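Local coordinates for protein alginate lyase (Chitinophaga sp. MD30, PDB 6KCW) that cleaves alginate as a polysaccharide lyase, probably by beta-elimination with a lysine serving as both base and acid, and carries a bound calcium ion, at residues A[211-216]-A[228-233]; A[89-94]-A[117-122]; A[83-88]-A[224-229]. All blocks are in the same frame, centred on the assembly; numbering follows the deposited sequence.

In the fold
The three contacts form a connected chain of examples within one beta sandwich. Along the sequence, interaction 2 is nested inside the loop that interaction 3 closes, and it is complete before interaction 1 begins. Interactions 1 and 2 lie about 8 Å apart, centre to centre, and meet through strands 206-215 and 89-92, neighbours in the same sheet. Interaction 3 lies about 11 Å from interaction 1 and shares Ser228 and Tyr229 with it, on strand 228-241 of the other sheet. One contact thus builds a sheet, one joins the two sheets, and one fastens loops at the sandwich margin; Arg215 links the last two by bonding Asp85.

Interaction 1 (A[211-216]-A[228-233]); sequences FHTFRG and SYIYYD. With CA (calcium ion), chain C.
Thr213, Phe211 and Tyr232 carry a buried sheet-to-sheet contact in the interior of a beta sandwich, the fold expected of a lyase in the concanavalin clan. Strand 211-215 belongs to one antiparallel sheet and strand 228-233 to the other. Their axes stand 9.3 Å apart at 161°, a spacing bridged by side chains rather than by backbone bonds. The polar link is made tip to tip: Thr213 OG1 and Tyr232 OH form a hydrogen bond of 2.7 Å in which either hydroxyl could donate. Gly93 N, in the corner following strand 89-92, also bonds the tyrosine hydroxyl, giving this buried oxygen two partners.

Beside that bond the rings form an offset edge-to-face pair, with centroids of Phe211 and Tyr232 5.1 Å apart and planes at 79°. Phe211 CG lies anti to its backbone N (chi1 -179°), and the CE1 and CZ edge is presented to the tyrosine face. Phe211 CE1 comes within 3.4 Å of Tyr232 CE2, toward the rim rather than over the ring centre. Phe94 stacks with the same phenylalanine.

Thr213 also has an apolar branch, whose CG2 meets Ile230 CD1 at 3.5 Å, again tip to tip. At the end of the strand, Arg215 NH2 sits 3.3 Å from Ser228 CB, the serine lying at the guanidinium edge; Arg215 NH1 bonds Asp85 O, and Ser228 OG is bonded by Asp85 N. Next to Tyr232 along the strand, Asp233 grips the calcium ion with both carboxylate oxygens, OD1 at 2.5 Å and OD2 at 2.7 Å, while Asn9 O, Asn11 OD1, Gly43 O and two waters complete the site.

Interaction 2 (A[89-94]-A[117-122]); sequences GGKVGF and RMMWYQ. With PO4 (phosphate ion), chain B.
Gly90 and Trp120 join two antiparallel strands through their backbones, with Gly90 N donating to Trp120 O at 3.1 Å and Trp120 N returning a bond to Gly90 O, also at 3.1 Å. Val92 N bonds Met118 O further along, and the methyl ends of these two residues, Val92 CG1 and Met118 CE, touch on the side of the sheet that also bears Trp120.

Aromatic contacts depend on the absence of side chains. Trp120 CG lies between its own backbone N and carbonyl carbon (chi1 85°), and the indole lies flat against the neighbouring strand. Gly89 CA rests 3.6 Å from the centroid of its five-membered ring, and Gly90 CA 3.9 Å from that of the six-membered ring, both over the face as CH-pi contacts. A side chain at Gly90 would press on CH2 of the indole. Trp120 NE1 is bonded to Trp86 O in the adjoining loop. An alanine in place of Trp120 would probably leave the two glycines uncovered on that face and Trp86 O without its indole donor.

Strand 89-92 is an inner strand of the six-stranded sheet of the sandwich, with strand 206-215 on its other flank. Away from the indole, Lys91 and Met119 run side by side, Lys91 NZ passing 3.6 Å from Met119 SD, while Lys91 CG sits over one face of the Arg117 guanidinium, toward its rim.

A phosphate ion, probably from the crystallisation liquor, is held by Lys91 NZ to O3 at 2.7 Å and by Arg117 NH2 to O1 at 3.2 Å, bonded to two like charges 4.6 Å apart (Lys91 NZ to Arg117 NH2). The arginine bond is nearly straight (170°) and lies in the guanidinium plane; Tyr133 OH is also hydrogen-bonded to the ion, and Arg117 NH1 is bonded to His212 ND1.

Interaction 3 (A[83-88]-A[224-229]); sequences QFDWSR and SPVDSY
An ST turn at Ser224 is fastened to the loop 83-88 by Asp85. The serine hydroxyl is used twice: OG accepts from Val226 N two residues on, at 3.2 Å, which closes the turn, and donates to Asp85 OD2 at 2.6 Å. The donor meets the carboxylate from its anti side, 27° out of the carboxylate plane. Asp85 CG is anti to the backbone N (chi1 -179°), which places CG on the side of the turn. Apolar atoms close in around the acid, Pro225 CD lying 3.4 Å from Asp85 OD2 and Val226 CG2 3.8 Å from Asp85 CB.

These loops lie at the margin of the beta sandwich, where the chain leaving strand 71-80 runs past the start of strand 228-241, and Gln83, Pro225 and Val226 are exposed at the rim of the contact. The backbone of the same aspartate supplies a second tie, Asp85 N donating to Ser228 OG at 3.0 Å with an angle of 160°. Side chain and main chain of one residue thus hold both the turn and the first residue of the strand.

On the inner side, Phe84 lays its ring against the strand. Ser228 OG stands over one face, while the edge approaches the backbone, Phe84 CD1 reaching Tyr229 O at 3.1 Å. Edge-to-face contacts with Phe80 and Trp120 continue from this ring into the core, and Phe84 CD1 also packs 3.5 Å from Ser228 CB.

Interaction 1 (A[211-216]-A[228-233])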
loop_
_atom_site.group_PDB
_atom_site.type_symbol
_atom_site.label_atom_id
_atom_site.label_comp_id
_atom_site.label_asym_id
_atom_site.label_seq_id
_atom_site.Cartn_x
_atom_site.Cartn_y
_atom_site.Cartn_z
ATOM N N PHE A 211 0.354 2.723 -4.635
ATOM C CA PHE A 211 -0.172 3.784 -3.772
ATOM C C PHE A 211 -1.686 3.623 -3.794
ATOM O O PHE A 211 -2.384 4.267 -4.585
ATOM C CB PHE A 211 0.269 5.163 -4.234
ATOM C CG PHE A 211 -0.236 6.275 -3.365
ATOM C CD1 PHE A 211 -0.497 6.053 -2.019
ATOM C CD2 PHE A 211 -0.465 7.544 -3.890
ATOM C CE1 PHE A 211 -0.971 7.075 -1.215
ATOM C CE2 PHE A 211 -0.937 8.572 -3.091
ATOM C CZ PHE A 211 -1.197 8.336 -1.755
ATOM N N HIS A 212 -2.189 2.736 -2.941
ATOM C CA HIS A 212 -3.600 2.378 -2.931
ATOM C C HIS A 212 -4.253 2.936 -1.674
ATOM O O HIS A 212 -3.840 2.599 -0.555
ATOM C CB HIS A 212 -3.779 0.860 -3.020
ATOM C CG HIS A 212 -3.365 0.284 -4.339
ATOM N ND1 HIS A 212 -3.591 -1.027 -4.681
ATOM C CD2 HIS A 212 -2.737 0.845 -5.399
ATOM C CE1 HIS A 212 -3.118 -1.254 -5.893
ATOM N NE2 HIS A 212 -2.589 -0.135 -6.348
ATOM N N THR A 213 -5.247 3.811 -1.869
ATOM C CA THR A 213 -6.083 4.347 -0.794
ATOM C C THR A 213 -7.530 4.169 -1.228
ATOM O O THR A 213 -8.067 5.012 -1.952
ATOM C CB THR A 213 -5.792 5.810 -0.514
ATOM O OG1 THR A 213 -4.378 6.003 -0.364
ATOM C CG2 THR A 213 -6.502 6.248 0.764
ATOM N N PHE A 214 -8.157 3.074 -0.797
ATOM C CA PHE A 214 -9.544 2.822 -1.161
ATOM C C PHE A 214 -10.177 1.871 -0.155
ATOM O O PHE A 214 -9.489 1.121 0.546
ATOM C CB PHE A 214 -9.653 2.274 -2.585
ATOM C CG PHE A 214 -9.084 0.887 -2.771
ATOM C CD1 PHE A 214 -7.728 0.698 -3.018
ATOM C CD2 PHE A 214 -9.924 -0.231 -2.754
ATOM C CE1 PHE A 214 -7.221 -0.578 -3.230
ATOM C CE2 PHE A 214 -9.425 -1.506 -2.952
ATOM C CZ PHE A 214 -8.071 -1.683 -3.193
ATOM N N ARG A 215 -11.502 1.941 -0.074
ATOM C CA ARG A 215 -12.279 1.056 0.778
ATOM C C ARG A 215 -12.604 -0.237 0.035
ATOM O O ARG A 215 -12.842 -0.234 -1.177
ATOM C CB ARG A 215 -13.571 1.733 1.236
ATOM C CG ARG A 215 -13.380 2.944 2.127
ATOM C CD ARG A 215 -14.687 3.319 2.809
ATOM N NE ARG A 215 -14.586 4.588 3.509
ATOM C CZ ARG A 215 -14.268 4.725 4.796
ATOM N NH1 ARG A 215 -14.021 3.661 5.554
ATOM N NH2 ARG A 215 -14.201 5.932 5.326
ATOM N N GLY A 216 -12.615 -1.343 0.769
ATOM C CA GLY A 216 -12.881 -2.638 0.184
ATOM C C GLY A 216 -11.649 -3.518 0.125
ATOM O O GLY A 216 -10.538 -3.031 0.302
ATOM N N SER A 228 -14.269 10.617 4.013
ATOM C CA SER A 228 -13.226 10.461 5.020
ATOM C C SER A 228 -11.864 10.715 4.390
ATOM O O SER A 228 -11.701 10.647 3.168
ATOM C CB SER A 228 -13.263 9.074 5.664
ATOM O OG SER A 228 -14.196 9.039 6.729
ATOM N N TYR A 229 -10.879 11.005 5.239
ATOM C CA TYR A 229 -9.594 11.503 4.776
ATOM C C TYR A 229 -8.446 10.730 5.419
ATOM O O TYR A 229 -8.543 10.279 6.565
ATOM C CB TYR A 229 -9.474 13.012 5.064
ATOM C CG TYR A 229 -10.633 13.817 4.476
ATOM C CD1 TYR A 229 -10.577 14.314 3.178
ATOM C CD2 TYR A 229 -11.785 14.057 5.221
ATOM C CE1 TYR A 229 -11.634 15.045 2.641
ATOM C CE2 TYR A 229 -12.852 14.775 4.692
ATOM C CZ TYR A 229 -12.773 15.265 3.403
ATOM O OH TYR A 229 -13.835 15.979 2.889
ATOM N N ILE A 230 -7.372 10.554 4.650
ATOM C CA ILE A 230 -6.135 9.942 5.115
ATOM C C ILE A 230 -4.985 10.838 4.673
ATOM O O ILE A 230 -4.994 11.372 3.557
ATOM C CB ILE A 230 -5.970 8.505 4.561
ATOM C CG1 ILE A 230 -7.109 7.602 5.047
ATOM C CG2 ILE A 230 -4.614 7.915 4.936
ATOM C CD1 ILE A 230 -7.300 6.366 4.218
ATOM N N TYR A 231 -4.000 11.021 5.543
ATOM C CA TYR A 231 -2.886 11.915 5.265
ATOM C C TYR A 231 -1.576 11.138 5.253
ATOM O O TYR A 231 -1.267 10.417 6.206
ATOM C CB TYR A 231 -2.821 13.027 6.302
ATOM C CG TYR A 231 -4.098 13.824 6.483
ATOM C CD1 TYR A 231 -5.116 13.366 7.312
ATOM C CD2 TYR A 231 -4.273 15.046 5.850
ATOM C CE1 TYR A 231 -6.272 14.104 7.497
ATOM C CE2 TYR A 231 -5.423 15.787 6.033
ATOM C CZ TYR A 231 -6.411 15.309 6.856
ATOM O OH TYR A 231 -7.551 16.038 7.032
ATOM N N TYR A 232 -0.805 11.302 4.182
ATOM C CA TYR A 232 0.525 10.726 4.053
ATOM C C TYR A 232 1.588 11.824 4.066
ATOM O O TYR A 232 1.326 12.984 3.730
ATOM C CB TYR A 232 0.635 9.901 2.762
ATOM C CG TYR A 232 -0.456 8.857 2.605
ATOM C CD1 TYR A 232 -0.396 7.648 3.295
ATOM C CD2 TYR A 232 -1.544 9.073 1.761
ATOM C CE1 TYR A 232 -1.388 6.691 3.150
ATOM C CE2 TYR A 232 -2.536 8.130 1.626
ATOM C CZ TYR A 232 -2.450 6.937 2.322
ATOM O OH TYR A 232 -3.433 5.988 2.192
ATOM N N ASP A 233 2.810 11.438 4.437
ATOM C CA ASP A 233 3.921 12.378 4.482
ATOM C C ASP A 233 5.239 11.616 4.418
ATOM O O ASP A 233 5.316 10.432 4.772
ATOM C CB ASP A 233 3.871 13.231 5.754
ATOM C CG ASP A 233 4.561 14.569 5.589
ATOM O OD1 ASP A 233 5.340 14.717 4.620
ATOM O OD2 ASP A 233 4.315 15.466 6.430
HETATM CA CA CA C . 5.476 17.189 4.758
HETATM O O HOH W 1 5.390 18.664 6.291
HETATM O O HOH W 2 7.801 16.494 5.875
#

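Interaction 2 (A[89-94]-A[117-122])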
loop_
_atom_site.group_PDB
_atom_site.type_symbol
_atom_site.label_atom_id
_atom_site.label_comp_id
_atom_site.label_asym_id
_atom_site.label_seq_id
_atom_site.Cartn_x
_atom_site.Cartn_y
_atom_site.Cartn_z
ATOM N N GLY A 89 -12.890 -1.447 6.339
ATOM C CA GLY A 89 -11.462 -1.380 6.132
ATOM C C GLY A 89 -11.160 -1.059 4.690
ATOM O O GLY A 89 -12.046 -0.745 3.903
ATOM N N GLY A 90 -9.887 -1.139 4.337
ATOM C CA GLY A 90 -9.484 -0.868 2.976
ATOM C C GLY A 90 -7.973 -0.835 2.895
ATOM O O GLY A 90 -7.280 -1.120 3.872
ATOM N N LYS A 91 -7.482 -0.457 1.717
ATOM C CA LYS A 91 -6.050 -0.355 1.456
ATOM C C LYS A 91 -5.535 1.045 1.818
ATOM O O LYS A 91 -6.247 2.045 1.692
ATOM C CB LYS A 91 -5.754 -0.674 -0.018
ATOM C CG LYS A 91 -5.747 -2.173 -0.402
ATOM C CD LYS A 91 -7.080 -2.871 -0.096
ATOM C CE LYS A 91 -7.185 -4.270 -0.688
ATOM N NZ LYS A 91 -8.381 -4.932 -0.105
ATOM N N VAL A 92 -4.278 1.106 2.257
ATOM C CA VAL A 92 -3.676 2.347 2.741
ATOM C C VAL A 92 -2.181 2.309 2.446
ATOM O O VAL A 92 -1.557 1.253 2.464
ATOM C CB VAL A 92 -3.951 2.544 4.256
ATOM C CG1 VAL A 92 -3.337 1.411 5.076
ATOM C CG2 VAL A 92 -3.448 3.899 4.738
ATOM N N GLY A 93 -1.611 3.474 2.152
ATOM C CA GLY A 93 -0.167 3.624 2.088
ATOM C C GLY A 93 0.489 2.988 0.869
ATOM O O GLY A 93 -0.147 2.555 -0.077
ATOM N N PHE A 94 1.811 2.920 0.941
ATOM C CA PHE A 94 2.662 2.592 -0.191
ATOM C C PHE A 94 3.203 1.177 -0.054
ATOM O O PHE A 94 3.744 0.814 0.993
ATOM C CB PHE A 94 3.807 3.602 -0.291
ATOM C CG PHE A 94 3.345 4.996 -0.638
ATOM C CD1 PHE A 94 2.862 5.842 0.342
ATOM C CD2 PHE A 94 3.376 5.444 -1.951
ATOM C CE1 PHE A 94 2.430 7.120 0.020
ATOM C CE2 PHE A 94 2.949 6.717 -2.281
ATOM C CZ PHE A 94 2.466 7.558 -1.301
ATOM N N ARG A 117 0.981 -5.078 0.112
ATOM C CA ARG A 117 0.263 -3.864 0.494
ATOM C C ARG A 117 -0.168 -3.980 1.950
ATOM O O ARG A 117 0.083 -4.989 2.620
ATOM C CB ARG A 117 -0.958 -3.599 -0.407
ATOM C CG ARG A 117 -0.604 -3.351 -1.861
ATOM C CD ARG A 117 -1.847 -3.318 -2.764
ATOM N NE ARG A 117 -2.726 -4.454 -2.536
ATOM C CZ ARG A 117 -3.963 -4.547 -3.012
ATOM N NH1 ARG A 117 -4.478 -3.577 -3.756
ATOM N NH2 ARG A 117 -4.692 -5.616 -2.742
ATOM N N MET A 118 -0.825 -2.926 2.440
ATOM C CA MET A 118 -1.255 -2.856 3.828
ATOM C C MET A 118 -2.689 -2.354 3.889
ATOM O O MET A 118 -3.117 -1.549 3.054
ATOM C CB MET A 118 -0.336 -1.934 4.673
ATOM C CG MET A 118 -0.612 -1.983 6.187
ATOM S SD MET A 118 0.503 -0.979 7.202
ATOM C CE MET A 118 -0.004 0.682 6.706
ATOM N N MET A 119 -3.426 -2.838 4.889
ATOM C CA MET A 119 -4.811 -2.447 5.092
ATOM C C MET A 119 -5.021 -1.971 6.520
ATOM O O MET A 119 -4.250 -2.295 7.426
ATOM C CB MET A 119 -5.783 -3.600 4.830
ATOM C CG MET A 119 -5.798 -4.119 3.424
ATOM S SD MET A 119 -7.125 -5.327 3.262
ATOM C CE MET A 119 -8.610 -4.406 3.665
ATOM N N TRP A 120 -6.081 -1.191 6.712
ATOM C CA TRP A 120 -6.724 -1.111 8.012
ATOM C C TRP A 120 -7.978 -1.981 7.963
ATOM O O TRP A 120 -8.478 -2.322 6.886
ATOM C CB TRP A 120 -7.038 0.341 8.399
ATOM C CG TRP A 120 -8.320 0.856 7.874
ATOM C CD1 TRP A 120 -9.527 0.836 8.507
ATOM C CD2 TRP A 120 -8.540 1.483 6.606
ATOM N NE1 TRP A 120 -10.491 1.402 7.707
ATOM C CE2 TRP A 120 -9.911 1.806 6.532
ATOM C CE3 TRP A 120 -7.713 1.793 5.521
ATOM C CZ2 TRP A 120 -10.474 2.433 5.418
ATOM C CZ3 TRP A 120 -8.271 2.418 4.417
ATOM C CH2 TRP A 120 -9.639 2.733 4.377
ATOM N N TYR A 121 -8.452 -2.394 9.137
ATOM C CA TYR A 121 -9.478 -3.427 9.186
ATOM C C TYR A 121 -10.216 -3.351 10.515
ATOM O O TYR A 121 -9.594 -3.138 11.561
ATOM C CB TYR A 121 -8.853 -4.816 8.996
ATOM C CG TYR A 121 -9.839 -5.963 8.801
ATOM C CD1 TYR A 121 -10.432 -6.196 7.569
ATOM C CD2 TYR A 121 -10.132 -6.844 9.841
ATOM C CE1 TYR A 121 -11.314 -7.250 7.387
ATOM C CE2 TYR A 121 -11.012 -7.904 9.666
ATOM C CZ TYR A 121 -11.602 -8.096 8.438
ATOM O OH TYR A 121 -12.475 -9.145 8.259
ATOM N N GLN A 122 -11.541 -3.542 10.467
ATOM C CA GLN A 122 -12.378 -3.543 11.661
ATOM C C GLN A 122 -13.095 -4.879 11.799
ATOM O O GLN A 122 -13.767 -5.341 10.863
ATOM C CB GLN A 122 -13.397 -2.399 11.654
ATOM C CG GLN A 122 -14.378 -2.497 12.818
ATOM C CD GLN A 122 -14.990 -1.174 13.204
ATOM O OE1 GLN A 122 -15.262 -0.929 14.377
ATOM N NE2 GLN A 122 -15.210 -0.306 12.222
HETATM P P PO4 B . -8.430 -7.373 -3.060
HETATM O O1 PO4 B . -7.732 -6.193 -3.686
HETATM O O2 PO4 B . -9.551 -7.826 -3.970
HETATM O O3 PO4 B . -9.082 -6.989 -1.751
HETATM O O4 PO4 B . -7.435 -8.532 -2.892
#

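Interaction 3 (A[83-88]-A[224-229])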
loop_
_atom_site.group_PDB
_atom_site.type_symbol
_atom_site.label_atom_id
_atom_site.label_comp_id
_atom_site.label_asym_id
_atom_site.label_seq_id
_atom_site.Cartn_x
_atom_site.Cartn_y
_atom_site.Cartn_z
ATOM N N GLN A 83 -12.083 12.476 12.401
ATOM C CA GLN A 83 -13.353 11.760 12.393
ATOM C C GLN A 83 -13.413 10.749 11.262
ATOM O O GLN A 83 -14.446 10.594 10.614
ATOM C CB GLN A 83 -14.534 12.718 12.269
ATOM C CG GLN A 83 -14.884 13.442 13.533
ATOM C CD GLN A 83 -14.435 14.863 13.471
ATOM O OE1 GLN A 83 -14.918 15.642 12.641
ATOM N NE2 GLN A 83 -13.486 15.222 14.329
ATOM N N PHE A 84 -12.302 10.076 10.993
ATOM C CA PHE A 84 -12.309 9.050 9.965
ATOM C C PHE A 84 -13.328 7.973 10.323
ATOM O O PHE A 84 -13.469 7.589 11.486
ATOM C CB PHE A 84 -10.914 8.453 9.817
ATOM C CG PHE A 84 -10.776 7.529 8.649
ATOM C CD1 PHE A 84 -10.429 8.020 7.405
ATOM C CD2 PHE A 84 -10.994 6.163 8.796
ATOM C CE1 PHE A 84 -10.301 7.175 6.323
ATOM C CE2 PHE A 84 -10.862 5.310 7.725
ATOM C CZ PHE A 84 -10.516 5.814 6.481
ATOM N N ASP A 85 -14.064 7.504 9.328
ATOM C CA ASP A 85 -15.065 6.462 9.543
ATOM C C ASP A 85 -14.417 5.136 9.179
ATOM O O ASP A 85 -14.260 4.808 7.999
ATOM C CB ASP A 85 -16.330 6.727 8.727
ATOM C CG ASP A 85 -17.408 5.665 8.948
ATOM O OD1 ASP A 85 -17.309 4.881 9.929
ATOM O OD2 ASP A 85 -18.356 5.613 8.133
ATOM N N TRP A 86 -14.046 4.370 10.207
ATOM C CA TRP A 86 -13.341 3.111 9.988
ATOM C C TRP A 86 -14.072 2.230 8.986
ATOM O O TRP A 86 -13.467 1.701 8.049
ATOM C CB TRP A 86 -13.182 2.359 11.306
ATOM C CG TRP A 86 -12.303 2.993 12.333
ATOM C CD1 TRP A 86 -12.613 3.207 13.641
ATOM C CD2 TRP A 86 -10.952 3.442 12.161
ATOM N NE1 TRP A 86 -11.551 3.764 14.291
ATOM C CE2 TRP A 86 -10.515 3.923 13.407
ATOM C CE3 TRP A 86 -10.069 3.483 11.075
ATOM C CZ2 TRP A 86 -9.234 4.445 13.601
ATOM C CZ3 TRP A 86 -8.804 4.004 11.263
ATOM C CH2 TRP A 86 -8.396 4.480 12.518
ATOM N N SER A 87 -15.380 2.068 9.179
ATOM C CA SER A 87 -16.230 1.182 8.369
ATOM C C SER A 87 -15.617 -0.221 8.412
ATOM O O SER A 87 -15.248 -0.678 9.502
ATOM C CB SER A 87 -16.420 1.777 6.986
ATOM O OG SER A 87 -17.221 0.925 6.221
ATOM N N ARG A 88 -15.496 -0.931 7.284
ATOM C CA ARG A 88 -14.957 -2.289 7.338
ATOM C C ARG A 88 -13.444 -2.319 7.170
ATOM O O ARG A 88 -12.771 -3.126 7.816
ATOM C CB ARG A 88 -15.619 -3.184 6.283
ATOM C CG ARG A 88 -15.024 -4.596 6.167
ATOM C CD ARG A 88 -15.552 -5.500 7.289
ATOM N NE ARG A 88 -15.271 -6.890 7.039
ATOM C CZ ARG A 88 -15.029 -7.770 8.001
ATOM N NH1 ARG A 88 -14.996 -7.381 9.269
ATOM N NH2 ARG A 88 -14.790 -9.053 7.705
ATOM N N SER A 224 -18.586 3.543 3.293
ATOM C CA SER A 224 -18.899 4.433 4.385
ATOM C C SER A 224 -19.909 5.472 3.916
ATOM O O SER A 224 -19.880 5.889 2.753
ATOM C CB SER A 224 -17.634 5.137 4.892
ATOM O OG SER A 224 -17.950 6.305 5.616
ATOM N N PRO A 225 -20.813 5.910 4.791
ATOM C CA PRO A 225 -21.780 6.947 4.408
ATOM C C PRO A 225 -21.229 8.372 4.390
ATOM O O PRO A 225 -21.959 9.282 3.976
ATOM C CB PRO A 225 -22.876 6.793 5.474
ATOM C CG PRO A 225 -22.161 6.283 6.669
ATOM C CD PRO A 225 -21.077 5.369 6.136
ATOM N N VAL A 226 -19.975 8.611 4.800
ATOM C CA VAL A 226 -19.406 9.955 4.820
ATOM C C VAL A 226 -18.086 9.981 4.057
ATOM O O VAL A 226 -17.413 8.962 3.885
ATOM C CB VAL A 226 -19.177 10.485 6.256
ATOM C CG1 VAL A 226 -20.499 10.682 6.976
ATOM C CG2 VAL A 226 -18.261 9.545 7.034
ATOM N N ASP A 227 -17.719 11.181 3.602
ATOM C CA ASP A 227 -16.375 11.397 3.090
ATOM C C ASP A 227 -15.395 11.291 4.248
ATOM O O ASP A 227 -15.664 11.782 5.345
ATOM C CB ASP A 227 -16.254 12.770 2.417
ATOM C CG ASP A 227 -17.114 12.904 1.150
ATOM O OD1 ASP A 227 -17.484 11.879 0.547
ATOM O OD2 ASP A 227 -17.413 14.047 0.742
ATOM N N SER A 228 -14.269 10.617 4.013
ATOM C CA SER A 228 -13.226 10.461 5.020
ATOM C C SER A 228 -11.864 10.715 4.390
ATOM O O SER A 228 -11.701 10.647 3.168
ATOM C CB SER A 228 -13.263 9.074 5.664
ATOM O OG SER A 228 -14.196 9.039 6.729
ATOM N N TYR A 229 -10.879 11.005 5.239
ATOM C CA TYR A 229 -9.594 11.503 4.776
ATOM C C TYR A 229 -8.446 10.730 5.419
ATOM O O TYR A 229 -8.543 10.279 6.565
ATOM C CB TYR A 229 -9.474 13.012 5.064
ATOM C CG TYR A 229 -10.633 13.817 4.476
ATOM C CD1 TYR A 229 -10.577 14.314 3.178
ATOM C CD2 TYR A 229 -11.785 14.057 5.221
ATOM C CE1 TYR A 229 -11.634 15.045 2.641
ATOM C CE2 TYR A 229 -12.852 14.775 4.692
ATOM C CZ TYR A 229 -12.773 15.265 3.403
ATOM O OH TYR A 229 -13.835 15.979 2.889
#